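Long-range contacts in acinetobacter secreted protease CpaA (Acinetobacter nosocomialis M2, PDB 6O38), which is a secreted, probably zinc-dependent metalloprotease, apparently exported by type II secretion and seen here in complex with its chaperone CpaB: residues S338-I343 with A352-E357; W32-S37 with S57-T62; L159-S164 with A230-R235. All blocks are in the same frame, centred on the assembly; numbering follows the deposited sequence.

Contact 1: S338-I343 with A352-E357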
ATOM      1  N   SER A 338      19.815  22.255  -8.774  1.00 49.27           N
ATOM      2  CA  SER A 338      19.819  23.607  -8.222  1.00 50.74           C
ATOM      3  C   SER A 338      19.196  24.606  -9.190  1.00 51.56           C
ATOM      4  O   SER A 338      18.516  25.547  -8.766  1.00 52.89           O
ATOM      5  CB  SER A 338      21.245  24.021  -7.865  1.00 51.44           C
ATOM      6  OG  SER A 338      21.984  24.344  -9.029  1.00 51.63           O
ATOM      7  N   ALA A 339      19.410  24.418 -10.489  1.00 48.86           N
ATOM      8  CA  ALA A 339      18.894  25.333 -11.497  1.00 49.28           C
ATOM      9  C   ALA A 339      17.504  24.913 -11.954  1.00 48.59           C
ATOM     10  O   ALA A 339      17.129  23.739 -11.878  1.00 47.36           O
ATOM     11  CB  ALA A 339      19.839  25.400 -12.698  1.00 49.19           C
ATOM     12  N   ASP A 340      16.740  25.891 -12.438  1.00 45.48           N
ATOM     13  CA  ASP A 340      15.397  25.629 -12.930  1.00 45.09           C
ATOM     14  C   ASP A 340      15.441  24.911 -14.275  1.00 44.02           C
ATOM     15  O   ASP A 340      16.460  24.886 -14.971  1.00 43.85           O
ATOM     16  CB  ASP A 340      14.608  26.932 -13.072  1.00 46.68           C
ATOM     17  CG  ASP A 340      14.326  27.593 -11.740  1.00 47.84           C
ATOM     18  OD1 ASP A 340      14.684  27.012 -10.694  1.00 47.37           O
ATOM     19  OD2 ASP A 340      13.741  28.697 -11.741  1.00 49.23           O
ATOM     20  N   THR A 341      14.304  24.322 -14.639  1.00 42.46           N
ATOM     21  CA  THR A 341      14.120  23.680 -15.932  1.00 41.52           C
ATOM     22  C   THR A 341      12.797  24.143 -16.517  1.00 41.99           C
ATOM     23  O   THR A 341      11.762  24.077 -15.846  1.00 42.17           O
ATOM     24  CB  THR A 341      14.141  22.152 -15.810  1.00 39.92           C
ATOM     25  OG1 THR A 341      15.464  21.717 -15.467  1.00 39.57           O
ATOM     26  CG2 THR A 341      13.718  21.503 -17.121  1.00 39.06           C
ATOM     27  N   TYR A 342      12.830  24.612 -17.761  1.00 39.86           N
ATOM     28  CA  TYR A 342      11.620  25.070 -18.424  1.00 40.26           C
ATOM     29  C   TYR A 342      10.890  23.900 -19.070  1.00 38.82           C
ATOM     30  O   TYR A 342      11.512  22.982 -19.614  1.00 37.83           O
ATOM     31  CB  TYR A 342      11.955  26.132 -19.471  1.00 40.92           C
ATOM     32  CG  TYR A 342      12.514  27.403 -18.876  1.00 42.57           C
ATOM     33  CD1 TYR A 342      11.681  28.329 -18.262  1.00 43.96           C
ATOM     34  CD2 TYR A 342      13.875  27.675 -18.921  1.00 42.79           C
ATOM     35  CE1 TYR A 342      12.186  29.492 -17.712  1.00 45.50           C
ATOM     36  CE2 TYR A 342      14.390  28.836 -18.374  1.00 44.21           C
ATOM     37  CZ  TYR A 342      13.541  29.740 -17.771  1.00 45.57           C
ATOM     38  OH  TYR A 342      14.047  30.898 -17.225  1.00 47.14           O
ATOM     39  N   ILE A 343       9.561  23.936 -19.001  1.00 39.19           N
ATOM     40  CA  ILE A 343       8.705  22.891 -19.546  1.00 37.75           C
ATOM     41  C   ILE A 343       7.835  23.515 -20.626  1.00 37.50           C
ATOM     42  O   ILE A 343       7.215  24.561 -20.402  1.00 38.28           O
ATOM     43  CB  ILE A 343       7.833  22.244 -18.455  1.00 37.50           C
ATOM     44  CG1 ILE A 343       8.699  21.743 -17.298  1.00 37.92           C
ATOM     45  CG2 ILE A 343       7.010  21.103 -19.037  1.00 36.01           C
ATOM     46  CD1 ILE A 343       9.699  20.689 -17.697  1.00 36.67           C
ATOM     47  N   ALA A 352       8.006  26.610 -15.718  1.00 40.03           N
ATOM     48  CA  ALA A 352       9.277  26.171 -15.162  1.00 40.36           C
ATOM     49  C   ALA A 352       9.046  25.320 -13.921  1.00 39.40           C
ATOM     50  O   ALA A 352       8.056  25.493 -13.203  1.00 39.13           O
ATOM     51  CB  ALA A 352      10.176  27.364 -14.810  1.00 41.83           C
ATOM     52  N   ILE A 353       9.974  24.398 -13.675  1.00 43.05           N
ATOM     53  CA  ILE A 353      10.005  23.603 -12.452  1.00 42.15           C
ATOM     54  C   ILE A 353      11.263  23.973 -11.678  1.00 42.68           C
ATOM     55  O   ILE A 353      12.346  24.102 -12.262  1.00 42.88           O
ATOM     56  CB  ILE A 353       9.948  22.094 -12.749  1.00 40.37           C
ATOM     57  CG1 ILE A 353      10.042  21.290 -11.450  1.00 39.57           C
ATOM     58  CG2 ILE A 353      11.040  21.685 -13.729  1.00 39.92           C
ATOM     59  CD1 ILE A 353       9.666  19.838 -11.605  1.00 37.98           C
ATOM     60  N   LYS A 354      11.116  24.159 -10.371  1.00 44.42           N
ATOM     61  CA  LYS A 354      12.194  24.617  -9.508  1.00 45.04           C
ATOM     62  C   LYS A 354      12.674  23.490  -8.599  1.00 43.93           C
ATOM     63  O   LYS A 354      12.098  22.401  -8.559  1.00 42.75           O
ATOM     64  CB  LYS A 354      11.729  25.829  -8.695  1.00 46.34           C
ATOM     65  CG  LYS A 354      11.342  27.013  -9.571  1.00 47.71           C
ATOM     66  CD  LYS A 354      10.871  28.205  -8.760  1.00 49.09           C
ATOM     67  CE  LYS A 354       9.430  28.019  -8.310  1.00 48.73           C
ATOM     68  NZ  LYS A 354       8.873  29.255  -7.692  1.00 49.96           N
ATOM     69  N   ASN A 355      13.758  23.768  -7.876  1.00 45.81           N
ATOM     70  CA  ASN A 355      14.377  22.765  -7.016  1.00 44.99           C
ATOM     71  C   ASN A 355      13.409  22.289  -5.941  1.00 44.60           C
ATOM     72  O   ASN A 355      12.775  23.098  -5.257  1.00 45.48           O
ATOM     73  CB  ASN A 355      15.641  23.333  -6.371  1.00 45.96           C
ATOM     74  CG  ASN A 355      16.341  22.327  -5.476  1.00 45.34           C
ATOM     75  OD1 ASN A 355      16.390  21.136  -5.781  1.00 44.22           O
ATOM     76  ND2 ASN A 355      16.890  22.805  -4.364  1.00 46.32           N
ATOM     77  N   GLY A 356      13.301  20.970  -5.792  1.00 43.28           N
ATOM     78  CA  GLY A 356      12.440  20.380  -4.790  1.00 42.81           C
ATOM     79  C   GLY A 356      10.975  20.318  -5.159  1.00 42.44           C
ATOM     80  O   GLY A 356      10.160  19.912  -4.322  1.00 42.21           O
ATOM     81  N   GLU A 357      10.612  20.703  -6.379  1.00 41.77           N
ATOM     82  CA  GLU A 357       9.220  20.808  -6.789  1.00 41.63           C
ATOM     83  C   GLU A 357       8.780  19.549  -7.526  1.00 40.18           C
ATOM     84  O   GLU A 357       9.551  18.960  -8.290  1.00 39.60           O
ATOM     85  CB  GLU A 357       9.010  22.034  -7.683  1.00 42.83           C
ATOM     86  CG  GLU A 357       7.556  22.449  -7.838  1.00 43.20           C
ATOM     87  CD  GLU A 357       7.395  23.735  -8.630  1.00 44.52           C
ATOM     88  OE1 GLU A 357       8.424  24.346  -8.991  1.00 45.36           O
ATOM     89  OE2 GLU A 357       6.240  24.135  -8.891  1.00 44.48           O
TER

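Contact 2: W32-S37 with S57-T62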
ATOM      1  N   TRP A  32       3.751 -19.863  25.886  1.00 72.66           N
ATOM      2  CA  TRP A  32       3.242 -19.181  24.706  1.00 71.29           C
ATOM      3  C   TRP A  32       4.357 -18.405  24.022  1.00 71.44           C
ATOM      4  O   TRP A  32       5.297 -17.933  24.666  1.00 73.04           O
ATOM      5  CB  TRP A  32       2.090 -18.237  25.075  1.00 71.76           C
ATOM      6  CG  TRP A  32       1.695 -17.282  23.988  1.00 71.00           C
ATOM      7  CD1 TRP A  32       0.812 -17.512  22.973  1.00 70.13           C
ATOM      8  CD2 TRP A  32       2.168 -15.941  23.812  1.00 71.43           C
ATOM      9  NE1 TRP A  32       0.708 -16.399  22.175  1.00 70.02           N
ATOM     10  CE2 TRP A  32       1.531 -15.421  22.669  1.00 70.75           C
ATOM     11  CE3 TRP A  32       3.069 -15.132  24.510  1.00 72.66           C
ATOM     12  CZ2 TRP A  32       1.765 -14.126  22.208  1.00 71.19           C
ATOM     13  CZ3 TRP A  32       3.301 -13.848  24.050  1.00 73.08           C
ATOM     14  CH2 TRP A  32       2.653 -13.358  22.911  1.00 72.31           C
ATOM     15  N   VAL A  33       4.236 -18.285  22.699  1.00 69.94           N
ATOM     16  CA  VAL A  33       5.102 -17.434  21.893  1.00 70.20           C
ATOM     17  C   VAL A  33       4.253 -16.855  20.770  1.00 68.81           C
ATOM     18  O   VAL A  33       3.282 -17.473  20.323  1.00 67.80           O
ATOM     19  CB  VAL A  33       6.328 -18.210  21.353  1.00 70.95           C
ATOM     20  CG1 VAL A  33       5.896 -19.258  20.338  1.00 69.55           C
ATOM     21  CG2 VAL A  33       7.357 -17.257  20.757  1.00 72.08           C
ATOM     22  N   LYS A  34       4.610 -15.650  20.324  1.00 69.36           N
ATOM     23  CA  LYS A  34       3.759 -14.939  19.374  1.00 68.49           C
ATOM     24  C   LYS A  34       3.934 -15.462  17.952  1.00 67.29           C
ATOM     25  O   LYS A  34       2.948 -15.763  17.269  1.00 66.49           O
ATOM     26  CB  LYS A  34       4.046 -13.437  19.431  1.00 69.49           C
ATOM     27  CG  LYS A  34       2.945 -12.582  18.828  1.00 69.56           C
ATOM     28  CD  LYS A  34       3.242 -11.100  18.982  1.00 71.01           C
ATOM     29  CE  LYS A  34       1.996 -10.263  18.737  1.00 72.23           C
ATOM     30  NZ  LYS A  34       0.928 -10.565  19.734  1.00 73.60           N
ATOM     31  N   ASN A  35       5.175 -15.576  17.489  1.00 65.32           N
ATOM     32  CA  ASN A  35       5.468 -15.957  16.113  1.00 64.65           C
ATOM     33  C   ASN A  35       5.960 -17.397  16.063  1.00 64.90           C
ATOM     34  O   ASN A  35       6.852 -17.780  16.828  1.00 66.29           O
ATOM     35  CB  ASN A  35       6.507 -15.015  15.499  1.00 65.62           C
ATOM     36  CG  ASN A  35       6.035 -13.574  15.466  1.00 65.66           C
ATOM     37  OD1 ASN A  35       4.841 -13.302  15.338  1.00 64.84           O
ATOM     38  ND2 ASN A  35       6.973 -12.641  15.584  1.00 67.09           N
ATOM     39  N   LEU A  36       5.378 -18.185  15.163  1.00 63.12           N
ATOM     40  CA  LEU A  36       5.716 -19.588  14.993  1.00 63.02           C
ATOM     41  C   LEU A  36       6.116 -19.852  13.546  1.00 62.48           C
ATOM     42  O   LEU A  36       5.748 -19.109  12.632  1.00 61.94           O
ATOM     43  CB  LEU A  36       4.544 -20.503  15.381  1.00 62.87           C
ATOM     44  CG  LEU A  36       4.174 -20.669  16.859  1.00 63.80           C
ATOM     45  CD1 LEU A  36       3.495 -19.429  17.420  1.00 64.28           C
ATOM     46  CD2 LEU A  36       3.288 -21.892  17.045  1.00 63.93           C
ATOM     47  N   SER A  37       6.874 -20.928  13.348  1.00 61.91           N
ATOM     48  CA  SER A  37       7.311 -21.315  12.015  1.00 62.58           C
ATOM     49  C   SER A  37       7.583 -22.811  11.990  1.00 63.01           C
ATOM     50  O   SER A  37       7.942 -23.410  13.007  1.00 63.51           O
ATOM     51  CB  SER A  37       8.564 -20.543  11.584  1.00 64.56           C
ATOM     52  OG  SER A  37       9.667 -20.858  12.415  1.00 66.72           O
ATOM     53  N   SER A  57      -3.281 -14.508  20.912  1.00 74.54           N
ATOM     54  CA  SER A  57      -3.231 -15.130  19.599  1.00 72.46           C
ATOM     55  C   SER A  57      -1.788 -15.330  19.152  1.00 69.86           C
ATOM     56  O   SER A  57      -0.881 -14.591  19.547  1.00 69.75           O
ATOM     57  CB  SER A  57      -3.978 -14.280  18.571  1.00 74.09           C
ATOM     58  OG  SER A  57      -5.361 -14.212  18.872  1.00 77.34           O
ATOM     59  N   SER A  58      -1.584 -16.345  18.319  1.00 69.07           N
ATOM     60  CA  SER A  58      -0.287 -16.641  17.735  1.00 67.49           C
ATOM     61  C   SER A  58      -0.387 -16.566  16.217  1.00 66.80           C
ATOM     62  O   SER A  58      -1.477 -16.623  15.641  1.00 67.42           O
ATOM     63  CB  SER A  58       0.221 -18.021  18.168  1.00 66.91           C
ATOM     64  OG  SER A  58       0.462 -18.059  19.564  1.00 67.76           O
ATOM     65  N   TYR A  59       0.768 -16.436  15.570  1.00 64.40           N
ATOM     66  CA  TYR A  59       0.834 -16.241  14.129  1.00 63.52           C
ATOM     67  C   TYR A  59       1.901 -17.152  13.544  1.00 62.10           C
ATOM     68  O   TYR A  59       3.027 -17.200  14.048  1.00 62.16           O
ATOM     69  CB  TYR A  59       1.118 -14.774  13.795  1.00 64.10           C
ATOM     70  CG  TYR A  59       0.086 -13.833  14.373  1.00 66.16           C
ATOM     71  CD1 TYR A  59      -1.082 -13.543  13.680  1.00 67.28           C
ATOM     72  CD2 TYR A  59       0.269 -13.249  15.619  1.00 67.47           C
ATOM     73  CE1 TYR A  59      -2.033 -12.690  14.207  1.00 69.93           C
ATOM     74  CE2 TYR A  59      -0.676 -12.395  16.155  1.00 69.94           C
ATOM     75  CZ  TYR A  59      -1.825 -12.118  15.445  1.00 71.33           C
ATOM     76  OH  TYR A  59      -2.769 -11.269  15.975  1.00 74.53           O
ATOM     77  N   LEU A  60       1.542 -17.871  12.483  1.00 62.62           N
ATOM     78  CA  LEU A  60       2.388 -18.901  11.898  1.00 61.80           C
ATOM     79  C   LEU A  60       2.926 -18.441  10.550  1.00 61.37           C
ATOM     80  O   LEU A  60       2.159 -18.000   9.687  1.00 61.37           O
ATOM     81  CB  LEU A  60       1.612 -20.210  11.731  1.00 61.74           C
ATOM     82  CG  LEU A  60       2.331 -21.335  10.984  1.00 61.24           C
ATOM     83  CD1 LEU A  60       3.595 -21.752  11.720  1.00 62.05           C
ATOM     84  CD2 LEU A  60       1.406 -22.526  10.783  1.00 61.52           C
ATOM     85  N   ASP A  61       4.241 -18.547  10.378  1.00 61.47           N
ATOM     86  CA  ASP A  61       4.864 -18.314   9.081  1.00 62.21           C
ATOM     87  C   ASP A  61       4.452 -19.422   8.119  1.00 62.16           C
ATOM     88  O   ASP A  61       4.678 -20.606   8.392  1.00 62.51           O
ATOM     89  CB  ASP A  61       6.383 -18.261   9.235  1.00 64.06           C
ATOM     90  CG  ASP A  61       7.103 -18.027   7.918  1.00 65.34           C
ATOM     91  OD1 ASP A  61       6.444 -17.673   6.919  1.00 64.73           O
ATOM     92  OD2 ASP A  61       8.340 -18.201   7.884  1.00 67.08           O
ATOM     93  N   THR A  62       3.845 -19.041   6.994  1.00 61.86           N
ATOM     94  CA  THR A  62       3.330 -19.995   6.019  1.00 61.80           C
ATOM     95  C   THR A  62       4.151 -20.013   4.736  1.00 63.00           C
ATOM     96  O   THR A  62       3.671 -20.499   3.706  1.00 63.21           O
ATOM     97  CB  THR A  62       1.866 -19.686   5.701  1.00 61.81           C
ATOM     98  OG1 THR A  62       1.782 -18.425   5.026  1.00 62.08           O
ATOM     99  CG2 THR A  62       1.057 -19.616   6.979  1.00 61.86           C
TER

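Contact 3: L159-S164 with A230-R235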
ATOM      1  N   LEU A 159     -21.736 -12.235   0.064  1.00 49.80           N
ATOM      2  CA  LEU A 159     -20.409 -11.919  -0.440  1.00 49.42           C
ATOM      3  C   LEU A 159     -20.260 -10.413  -0.604  1.00 48.81           C
ATOM      4  O   LEU A 159     -21.232  -9.699  -0.865  1.00 48.50           O
ATOM      5  CB  LEU A 159     -20.153 -12.626  -1.772  1.00 49.14           C
ATOM      6  CG  LEU A 159     -20.349 -14.144  -1.762  1.00 49.84           C
ATOM      7  CD1 LEU A 159     -19.979 -14.748  -3.108  1.00 49.66           C
ATOM      8  CD2 LEU A 159     -19.541 -14.786  -0.645  1.00 50.58           C
ATOM      9  N   LEU A 160     -19.026  -9.931  -0.428  1.00 46.35           N
ATOM     10  CA  LEU A 160     -18.770  -8.495  -0.511  1.00 45.68           C
ATOM     11  C   LEU A 160     -19.194  -7.933  -1.864  1.00 44.89           C
ATOM     12  O   LEU A 160     -19.815  -6.867  -1.935  1.00 44.61           O
ATOM     13  CB  LEU A 160     -17.292  -8.209  -0.249  1.00 45.38           C
ATOM     14  CG  LEU A 160     -16.874  -6.739  -0.313  1.00 44.75           C
ATOM     15  CD1 LEU A 160     -17.472  -5.959   0.846  1.00 45.23           C
ATOM     16  CD2 LEU A 160     -15.358  -6.613  -0.326  1.00 44.44           C
ATOM     17  N   PHE A 161     -18.869  -8.637  -2.946  1.00 44.62           N
ATOM     18  CA  PHE A 161     -19.276  -8.247  -4.284  1.00 43.77           C
ATOM     19  C   PHE A 161     -19.798  -9.462  -5.039  1.00 43.82           C
ATOM     20  O   PHE A 161     -19.283 -10.572  -4.863  1.00 44.43           O
ATOM     21  CB  PHE A 161     -18.110  -7.615  -5.061  1.00 43.12           C
ATOM     22  CG  PHE A 161     -17.719  -6.253  -4.566  1.00 43.03           C
ATOM     23  CD1 PHE A 161     -18.495  -5.145  -4.866  1.00 42.64           C
ATOM     24  CD2 PHE A 161     -16.573  -6.078  -3.810  1.00 43.42           C
ATOM     25  CE1 PHE A 161     -18.138  -3.888  -4.414  1.00 42.73           C
ATOM     26  CE2 PHE A 161     -16.211  -4.822  -3.355  1.00 43.43           C
ATOM     27  CZ  PHE A 161     -16.995  -3.727  -3.658  1.00 43.12           C
ATOM     28  N   PRO A 162     -20.813  -9.286  -5.885  1.00 44.64           N
ATOM     29  CA  PRO A 162     -21.373 -10.419  -6.644  1.00 44.81           C
ATOM     30  C   PRO A 162     -20.538 -10.769  -7.873  1.00 44.47           C
ATOM     31  O   PRO A 162     -20.988 -10.668  -9.018  1.00 43.98           O
ATOM     32  CB  PRO A 162     -22.772  -9.907  -7.006  1.00 44.35           C
ATOM     33  CG  PRO A 162     -22.599  -8.434  -7.136  1.00 43.68           C
ATOM     34  CD  PRO A 162     -21.552  -8.034  -6.129  1.00 44.04           C
ATOM     35  N   SER A 163     -19.298 -11.190  -7.636  1.00 43.78           N
ATOM     36  CA  SER A 163     -18.393 -11.532  -8.720  1.00 43.51           C
ATOM     37  C   SER A 163     -18.738 -12.910  -9.287  1.00 44.17           C
ATOM     38  O   SER A 163     -19.650 -13.597  -8.822  1.00 44.76           O
ATOM     39  CB  SER A 163     -16.944 -11.478  -8.239  1.00 43.88           C
ATOM     40  OG  SER A 163     -16.628 -10.195  -7.727  1.00 43.40           O
ATOM     41  N   SER A 164     -17.988 -13.319 -10.313  1.00 43.50           N
ATOM     42  CA  SER A 164     -18.248 -14.571 -11.025  1.00 44.32           C
ATOM     43  C   SER A 164     -17.604 -15.740 -10.278  1.00 45.67           C
ATOM     44  O   SER A 164     -16.692 -16.413 -10.762  1.00 46.42           O
ATOM     45  CB  SER A 164     -17.736 -14.478 -12.456  1.00 43.86           C
ATOM     46  OG  SER A 164     -18.291 -13.362 -13.128  1.00 42.47           O
ATOM     47  N   ALA A 230     -19.304  -7.773 -17.414  1.00 38.49           N
ATOM     48  CA  ALA A 230     -18.890  -8.838 -16.510  1.00 39.47           C
ATOM     49  C   ALA A 230     -19.710  -8.712 -15.233  1.00 39.78           C
ATOM     50  O   ALA A 230     -20.629  -7.891 -15.144  1.00 39.32           O
ATOM     51  CB  ALA A 230     -17.383  -8.774 -16.239  1.00 39.24           C
ATOM     52  N   ASN A 231     -19.389  -9.534 -14.243  1.00 41.20           N
ATOM     53  CA  ASN A 231     -19.980  -9.389 -12.924  1.00 41.60           C
ATOM     54  C   ASN A 231     -19.192  -8.367 -12.112  1.00 41.17           C
ATOM     55  O   ASN A 231     -18.033  -8.064 -12.406  1.00 40.76           O
ATOM     56  CB  ASN A 231     -20.026 -10.732 -12.198  1.00 42.88           C
ATOM     57  CG  ASN A 231     -21.082 -11.661 -12.761  1.00 43.59           C
ATOM     58  OD1 ASN A 231     -22.218 -11.252 -13.004  1.00 43.39           O
ATOM     59  ND2 ASN A 231     -20.713 -12.917 -12.978  1.00 44.59           N
ATOM     60  N   ASP A 232     -19.850  -7.823 -11.091  1.00 42.40           N
ATOM     61  CA  ASP A 232     -19.268  -6.740 -10.308  1.00 42.15           C
ATOM     62  C   ASP A 232     -17.940  -7.164  -9.690  1.00 42.52           C
ATOM     63  O   ASP A 232     -17.854  -8.196  -9.019  1.00 43.45           O
ATOM     64  CB  ASP A 232     -20.245  -6.296  -9.219  1.00 42.70           C
ATOM     65  CG  ASP A 232     -19.997  -4.873  -8.755  1.00 42.51           C
ATOM     66  OD1 ASP A 232     -19.222  -4.156  -9.424  1.00 41.85           O
ATOM     67  OD2 ASP A 232     -20.583  -4.470  -7.728  1.00 43.04           O
ATOM     68  N   ARG A 233     -16.899  -6.371  -9.954  1.00 39.81           N
ATOM     69  CA  ARG A 233     -15.562  -6.517  -9.380  1.00 40.10           C
ATOM     70  C   ARG A 233     -14.787  -7.703  -9.942  1.00 40.47           C
ATOM     71  O   ARG A 233     -13.796  -8.131  -9.342  1.00 41.21           O
ATOM     72  CB  ARG A 233     -15.607  -6.600  -7.848  1.00 40.96           C
ATOM     73  CG  ARG A 233     -15.379  -5.269  -7.145  1.00 40.79           C
ATOM     74  CD  ARG A 233     -16.328  -4.198  -7.655  1.00 40.20           C
ATOM     75  NE  ARG A 233     -16.140  -2.925  -6.966  1.00 40.28           N
ATOM     76  CZ  ARG A 233     -17.014  -1.924  -6.998  1.00 40.12           C
ATOM     77  NH1 ARG A 233     -18.141  -2.048  -7.686  1.00 39.80           N
ATOM     78  NH2 ARG A 233     -16.761  -0.800  -6.342  1.00 40.40           N
ATOM     79  N   ASP A 234     -15.212  -8.259 -11.075  1.00 39.35           N
ATOM     80  CA  ASP A 234     -14.355  -9.194 -11.790  1.00 39.63           C
ATOM     81  C   ASP A 234     -13.096  -8.477 -12.263  1.00 38.67           C
ATOM     82  O   ASP A 234     -13.121  -7.291 -12.601  1.00 37.49           O
ATOM     83  CB  ASP A 234     -15.092  -9.812 -12.979  1.00 39.68           C
ATOM     84  CG  ASP A 234     -16.150 -10.810 -12.554  1.00 40.81           C
ATOM     85  OD1 ASP A 234     -16.059 -11.334 -11.425  1.00 41.69           O
ATOM     86  OD2 ASP A 234     -17.065 -11.082 -13.359  1.00 40.87           O
ATOM     87  N   ARG A 235     -11.982  -9.205 -12.286  1.00 40.21           N
ATOM     88  CA  ARG A 235     -10.692  -8.606 -12.589  1.00 39.25           C
ATOM     89  C   ARG A 235     -10.007  -9.342 -13.729  1.00 39.23           C
ATOM     90  O   ARG A 235     -10.095 -10.569 -13.835  1.00 40.52           O
ATOM     91  CB  ARG A 235      -9.780  -8.594 -11.357  1.00 39.70           C
ATOM     92  CG  ARG A 235     -10.200  -7.586 -10.304  1.00 39.89           C
ATOM     93  CD  ARG A 235      -9.140  -7.417  -9.233  1.00 40.31           C
ATOM     94  NE  ARG A 235      -9.543  -6.434  -8.230  1.00 41.02           N
ATOM     95  CZ  ARG A 235      -8.698  -5.795  -7.429  1.00 40.86           C
ATOM     96  NH1 ARG A 235      -7.396  -6.031  -7.511  1.00 40.02           N
ATOM     97  NH2 ARG A 235      -9.154  -4.917  -6.547  1.00 41.50           N
TER

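Contact 1: S338-I343 with A352-E357
With chi1 of Ile353 at 178°, CG1 stands anti to the backbone N, and the other branch, CG2, lies between the N and the carbonyl carbon, where it packs against the Thr341 side chain, with 3.8 Å from Ile353 CG2 to Thr341 CB. CG2 also touches the flank of Ile343, with 4.3 Å between Ile343 CG1 and Ile353 CG2. The branched, apolar side chains suit this buried face, where both isoleucines also pack on Ile333. The hydroxyl of Thr341, its one polar group there, is hydrogen-bonded to Gln316 O.

Backbone bonds hold the strands 341-344 and 350-353 of the antiparallel beta hairpin together. Thr341 and Ile353 form a hydrogen-bonded pair: Thr341 N gives to Ile353 O at 3.1 Å, and Ile353 N to Thr341 O at 2.8 Å, the latter nearly straight at 169°. Tyr342 and Ala352, the neighbouring non-hydrogen-bonded pair, point to the other face, where Tyr342 CD1 rests 3.9 Å from Ala352 CB. A methyl group is small enough to leave the large ring room beside it.

Beyond the strand pairing, the side chains of Asp340 and Lys354 extend alongside each other in the same direction. What touches is carboxylate against aliphatic chain, Asp340 OD1 to Lys354 CG at 3.5 Å, while Asp340 OD2 and Lys354 NZ stay 6.4 Å apart. The chain then bends in a type II beta turn from Lys354 to Glu357, in which Gly356 readily adopts the positive phi of the third position. Glu357 OE1 accepts from Lys354 N at 3.0 Å, and its OE2 is hydrogen-bonded to Thr374 OG1. Cohesion across the hairpin thus rests on paired amides and an apolar face; the opposite charges of Asp340 and Lys354 can add at most a longer-range attraction.

Contact 2: W32-S37 with S57-T62
Ser58 OG donates a hydrogen bond to Val33 O at 3.0 Å, so a small hydroxyl on a buried residue satisfies a carbonyl that lies just ahead of the strand pairing. With chi1 at -65°, OG is beside the backbone N of Ser58, from where it reaches Val33 O. Ser58 CB meets Leu36 CD1 at 3.6 Å. The indole edge of Trp32 faces Ser57 O near its plane; the hydroxyl of Ser57 itself is bound by Lys73 and Asn75.

From here the backbones pair in parallel. Tyr59 turns both its polar backbone atoms to the other strand, bonding the residues on either side of Asn35: Tyr59 N gives to Lys34 O at 2.8 Å, and Tyr59 O accepts from Leu36 N. Leu36 O in turn takes Asp61 N at 2.8 Å, a bond straight to 174°. Leu36 and Leu60, 4.0 Å apart between Leu36 CB and Leu60 CD1, both reach Ile50, as apolar residues on an inner face should. Tyr59 and Asp61 share the other face, where they meet Glu92 and Gln89 of the chaperone CpaB. Such staggered bonding is the signature of parallel strands, here 35-37 and 58-61 in a three-stranded sheet of a StcE-type beta-sandwich domain.

Contact 3: L159-S164 with A230-R235
Phe161 lies flat against Arg233, the ring and guanidinium planes only 14° apart. Arg233 CG sits over the ring centre, 3.6 Å from the centroid, as a CH-pi contact; farther along, Phe161 CE1 lies over the centre of the guanidinium. Arginine suits the place because its long chain can lie over the ring while the guanidinium keeps its N-H groups for polar partners at its own edge. Arg233 NH1 forms a salt bridge in the guanidinium plane with Asp232 OD1 at 2.9 Å, and NH2 reaches Gly546 O. The Asp232 carboxylate stands almost upright to the Phe161 ring, at 84°, with OD2 at the ring edge, 3.6 Å from CD1.

Each segment holds a tight bend within its own StcE-type beta-sandwich range, and the contact joins the second range to the third: Asn231 to Asp234 is a type II beta turn, with Arg233 at positive phi, and Pro162 centres an inverse gamma turn. Ser163 OG gives to Asp232 O, at 2.7 Å, within the carbonyl plane.

Beside it the Asp234 carboxylate grips Ser164 twice: Ser164 N meets the syn lone pair of OD1 at 3.0 Å, and Ser164 OG gives to OD2. Asn231 N comes to OD2 from above the carboxylate plane.

In the fold
The three contacts follow one another along the chain, contact 2 first, then contact 3, then contact 1, without overlap. The centres of contacts 2 and 3 are 33 Å apart, those of contacts 3 and 1 are 46 Å apart, and contacts 1 and 2, at 51 Å, lie on opposite sides of the chain's centre. Contacts 1 and 2 each pair strands within a small three-stranded sheet of a single beta-sandwich range, the last and the first of four. Contact 3 joins loops of the second and third ranges instead. Strand pairing here lies within single units, whereas the loop contact bridges two neighbouring ones. Of the three, contact 2 alone is touched by CpaB.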